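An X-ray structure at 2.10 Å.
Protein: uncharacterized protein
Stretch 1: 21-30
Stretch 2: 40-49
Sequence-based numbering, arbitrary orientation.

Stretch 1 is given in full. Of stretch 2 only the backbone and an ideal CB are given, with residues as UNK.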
# COMPACT_ATOMS: atom_id res chain seq x y z
N ASP A 21 -2.77 -7.05 0.90
CA ASP A 21 -2.61 -7.40 2.33
C ASP A 21 -3.39 -8.71 2.55
O ASP A 21 -2.83 -9.73 2.92
CB ASP A 21 -3.16 -6.24 3.17
CG ASP A 21 -2.50 -6.08 4.52
OD1 ASP A 21 -1.43 -6.65 4.80
OD2 ASP A 21 -3.12 -5.35 5.35
N TYR A 22 -4.69 -8.68 2.25
CA TYR A 22 -5.58 -9.84 2.35
C TYR A 22 -5.12 -11.01 1.47
O TYR A 22 -5.04 -12.14 1.93
CB TYR A 22 -7.02 -9.45 2.02
CG TYR A 22 -7.91 -10.66 2.19
CD1 TYR A 22 -8.33 -11.07 3.46
CD2 TYR A 22 -8.22 -11.47 1.10
CE1 TYR A 22 -9.10 -12.25 3.64
CE2 TYR A 22 -8.99 -12.62 1.25
CZ TYR A 22 -9.43 -13.02 2.52
OH TYR A 22 -10.16 -14.18 2.66
N GLN A 23 -4.74 -10.74 0.22
CA GLN A 23 -4.31 -11.84 -0.69
C GLN A 23 -3.04 -12.53 -0.14
O GLN A 23 -2.91 -13.76 -0.19
CB GLN A 23 -4.08 -11.33 -2.10
CG GLN A 23 -5.31 -10.81 -2.73
CD GLN A 23 -6.33 -11.92 -2.91
OE1 GLN A 23 -5.98 -13.10 -3.12
NE2 GLN A 23 -7.58 -11.56 -2.85
N TRP A 24 -2.15 -11.77 0.45
CA TRP A 24 -1.00 -12.39 1.10
C TRP A 24 -1.38 -13.28 2.28
O TRP A 24 -0.85 -14.40 2.36
CB TRP A 24 -0.00 -11.30 1.49
CG TRP A 24 1.18 -11.69 2.35
CD1 TRP A 24 1.36 -11.28 3.62
CD2 TRP A 24 2.29 -12.59 2.06
NE1 TRP A 24 2.53 -11.79 4.12
CE2 TRP A 24 3.12 -12.60 3.19
CE3 TRP A 24 2.68 -13.32 0.96
CZ2 TRP A 24 4.32 -13.30 3.26
CZ3 TRP A 24 3.87 -14.03 1.01
CH2 TRP A 24 4.69 -14.00 2.16
N ALA A 25 -2.27 -12.81 3.18
CA ALA A 25 -2.78 -13.63 4.28
C ALA A 25 -3.44 -14.88 3.75
O ALA A 25 -3.22 -16.02 4.24
CB ALA A 25 -3.80 -12.83 5.11
N ASP A 26 -4.26 -14.68 2.73
CA ASP A 26 -4.99 -15.77 2.16
C ASP A 26 -4.05 -16.74 1.46
O ASP A 26 -4.27 -17.94 1.48
CB ASP A 26 -6.04 -15.26 1.16
CG ASP A 26 -6.92 -16.37 0.68
OD1 ASP A 26 -7.52 -17.06 1.52
OD2 ASP A 26 -6.98 -16.58 -0.53
N PHE A 27 -3.01 -16.20 0.83
CA PHE A 27 -2.00 -17.02 0.17
C PHE A 27 -1.27 -17.91 1.19
O PHE A 27 -1.08 -19.11 0.96
CB PHE A 27 -1.03 -16.15 -0.61
CG PHE A 27 0.24 -16.84 -1.00
CD1 PHE A 27 0.33 -17.48 -2.23
CD2 PHE A 27 1.34 -16.83 -0.19
CE1 PHE A 27 1.46 -18.10 -2.60
CE2 PHE A 27 2.48 -17.46 -0.58
CZ PHE A 27 2.54 -18.10 -1.78
N LEU A 28 -0.88 -17.34 2.32
CA LEU A 28 -0.23 -18.13 3.38
C LEU A 28 -1.21 -19.17 3.95
O LEU A 28 -0.82 -20.35 4.16
CB LEU A 28 0.34 -17.24 4.48
CG LEU A 28 1.47 -16.27 4.10
CD1 LEU A 28 1.69 -15.30 5.24
CD2 LEU A 28 2.73 -17.00 3.78
N ALA A 29 -2.47 -18.79 4.15
CA ALA A 29 -3.51 -19.74 4.65
C ALA A 29 -3.65 -20.98 3.70
O ALA A 29 -3.53 -22.14 4.14
CB ALA A 29 -4.87 -19.03 4.81
N ARG A 30 -3.96 -20.67 2.44
CA ARG A 30 -4.14 -21.63 1.34
C ARG A 30 -3.02 -22.59 1.13
O ARG A 30 -3.19 -23.63 0.60
CB ARG A 30 -4.14 -20.91 -0.03
CG ARG A 30 -5.43 -20.69 -0.64
CD ARG A 30 -5.34 -20.59 -2.21
NE ARG A 30 -4.34 -19.69 -2.85
CZ ARG A 30 -4.29 -18.37 -2.72
NH1 ARG A 30 -5.07 -17.71 -1.88
NH2 ARG A 30 -3.40 -17.69 -3.42
N UNK A 40 -6.95 -21.16 9.29
CA UNK A 40 -6.19 -19.98 8.85
C UNK A 40 -7.10 -18.99 8.11
O UNK A 40 -7.16 -17.80 8.45
CB UNK A 40 -5.03 -20.40 7.95
N UNK A 41 -7.80 -19.46 7.10
CA UNK A 41 -8.69 -18.58 6.34
C UNK A 41 -9.79 -18.06 7.26
O UNK A 41 -10.18 -16.88 7.19
CB UNK A 41 -9.29 -19.31 5.14
N UNK A 42 -10.28 -18.94 8.14
CA UNK A 42 -11.30 -18.55 9.09
C UNK A 42 -10.79 -17.43 9.99
O UNK A 42 -11.46 -16.42 10.18
CB UNK A 42 -11.74 -19.75 9.93
N UNK A 43 -9.58 -17.60 10.54
CA UNK A 43 -8.99 -16.56 11.36
C UNK A 43 -8.75 -15.25 10.58
O UNK A 43 -9.03 -14.18 11.11
CB UNK A 43 -7.67 -17.07 11.95
N UNK A 44 -8.25 -15.34 9.35
CA UNK A 44 -8.17 -14.14 8.46
C UNK A 44 -9.50 -13.38 8.29
O UNK A 44 -9.57 -12.15 8.45
CB UNK A 44 -7.68 -14.57 7.08
N UNK A 45 -10.55 -14.14 7.95
CA UNK A 45 -11.84 -13.52 7.67
C UNK A 45 -12.40 -12.92 8.95
O UNK A 45 -12.89 -11.77 8.95
CB UNK A 45 -12.82 -14.53 7.07
N UNK A 46 -12.28 -13.66 10.03
CA UNK A 46 -12.75 -13.18 11.31
C UNK A 46 -12.03 -11.86 11.75
O UNK A 46 -12.69 -10.93 12.28
CB UNK A 46 -12.55 -14.28 12.36
N UNK A 47 -10.71 -11.76 11.52
CA UNK A 47 -10.01 -10.47 11.68
C UNK A 47 -10.66 -9.36 10.82
O UNK A 47 -11.01 -8.31 11.33
CB UNK A 47 -8.54 -10.62 11.30
N UNK A 48 -10.78 -9.58 9.53
CA UNK A 48 -11.35 -8.56 8.66
C UNK A 48 -12.79 -8.23 9.14
O UNK A 48 -13.16 -7.06 9.19
CB UNK A 48 -11.35 -9.03 7.21
N UNK A 49 -13.57 -9.25 9.51
CA UNK A 49 -14.97 -9.01 9.95
C UNK A 49 -14.96 -8.10 11.21
O UNK A 49 -15.58 -7.05 11.19
CB UNK A 49 -15.68 -10.33 10.25

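The two stretches are helical and nearly antiparallel, with an angle of 159° between their axes and a closest approach of 9.0 Å. They draw together toward the start of stretch 2, where the CA atoms of A29 and position 40 are 5.0 Å apart.

At position 40 the CA-to-CB bond points toward stretch 1, and the ideal CB already lies 3.4 Å from A29 CB. With so little room along that line, a small residue such as alanine, glycine or serine suits best. The residue is A40, whose CB meets A29 CB at 3.4 Å, an apolar contact where the helices run close.

Position 41 points sideways, its ideal CB 4.6 Å from D26 OD1. A long basic side chain, lysine or arginine, could turn back to that carboxylate, although R30 already holds its other oxygen, with R30 NH1 2.6 Å from D26 OD2. The residue is R41. With chi1 and chi2 both t and chi3 m, the side chain ends in a salt bridge, R41 NH1 to D26 OD1 at 2.5 Å, so that D26 is shared by two arginines.

Positions 42 and 43 have nothing of stretch 1 within 5.5 Å of their ideal CB atoms, so the contact sets little preference; they are R42 and R43.

Position 44 points toward a hollow formed by Y22, A25, D26 and A29. A medium-sized side chain would fit, either apolar, such as leucine, or polar, such as asparagine or glutamine, given the nearby carbonyl of A25. The residue is N44, a knob in this hole. N44 ND2 donates a weak hydrogen bond to A25 O (3.1 Å, 127°), a carbonyl that also accepts from A29 N within the helix. One water accepts from N44 ND2 and donates to Y22 OH and D26 OD1, joining the three polar groups.

Position 45 points sideways, its ideal CB 5.2 Å from Y22 OH. A polar acceptor could reach the phenol; aspartate or asparagine, perhaps glutamate, are plausible. The residue is D45, and Y22 OH donates to D45 OD1 at 2.7 Å, near the ring plane.

Position 48 points toward stretch 1, its ideal CB 5.2 Å from Y22 CD1, where a flexible apolar side chain such as methionine or leucine could pack against the tyrosine. The residue is M48, with M48 CG 3.9 Å from Y22 CD1.

The ideal CB atoms of 46, 47 and 49 also have no atom of stretch 1 within 5.5 Å, so many side chains would suit; they are D46, L47 and E49, none of which touches stretch 1.

Stretch 2 (40-49) ARRRNDDLME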
# COMPACT_ATOMS: atom_id res chain seq x y z
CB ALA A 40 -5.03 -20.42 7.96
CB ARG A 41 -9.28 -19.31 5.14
CG ARG A 41 -10.23 -18.50 4.28
CD ARG A 41 -10.94 -19.43 3.30
NE ARG A 41 -9.99 -20.22 2.50
CZ ARG A 41 -9.30 -19.75 1.45
NH1 ARG A 41 -9.47 -18.50 1.03
NH2 ARG A 41 -8.47 -20.54 0.79
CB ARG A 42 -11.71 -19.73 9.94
CG ARG A 42 -12.96 -19.51 10.70
CD ARG A 42 -13.14 -20.65 11.67
NE ARG A 42 -14.48 -20.66 12.27
CZ ARG A 42 -15.58 -21.09 11.67
NH1 ARG A 42 -15.54 -21.52 10.41
NH2 ARG A 42 -16.73 -21.07 12.32
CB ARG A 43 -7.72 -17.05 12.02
CG ARG A 43 -7.94 -17.77 13.35
CD ARG A 43 -6.63 -17.85 14.07
NE ARG A 43 -5.59 -18.36 13.18
CZ ARG A 43 -5.43 -19.65 12.86
NH1 ARG A 43 -6.23 -20.60 13.37
NH2 ARG A 43 -4.45 -20.01 12.02
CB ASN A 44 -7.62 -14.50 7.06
CG ASN A 44 -6.17 -14.97 7.10
OD1 ASN A 44 -5.44 -14.62 8.03
ND2 ASN A 44 -5.73 -15.75 6.10
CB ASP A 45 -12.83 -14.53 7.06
CG ASP A 45 -12.40 -14.98 5.64
OD1 ASP A 45 -11.64 -14.30 4.92
OD2 ASP A 45 -12.83 -16.07 5.24
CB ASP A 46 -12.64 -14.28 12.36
CG ASP A 46 -13.13 -13.85 13.72
OD1 ASP A 46 -14.30 -13.39 13.84
OD2 ASP A 46 -12.32 -13.97 14.66
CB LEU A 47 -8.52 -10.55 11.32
CG LEU A 47 -7.84 -9.18 11.55
CD1 LEU A 47 -7.25 -9.09 12.98
CD2 LEU A 47 -6.83 -8.90 10.48
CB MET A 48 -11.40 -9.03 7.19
CG MET A 48 -10.06 -9.46 6.56
SD MET A 48 -8.95 -8.05 6.30
CE MET A 48 -9.99 -6.99 5.24
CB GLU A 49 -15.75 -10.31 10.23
CG GLU A 49 -15.89 -11.30 9.06
CD GLU A 49 -16.21 -12.78 9.50
OE1 GLU A 49 -16.23 -13.11 10.72
OE2 GLU A 49 -16.43 -13.63 8.60
O HOH W 1 -8.13 -15.91 4.08
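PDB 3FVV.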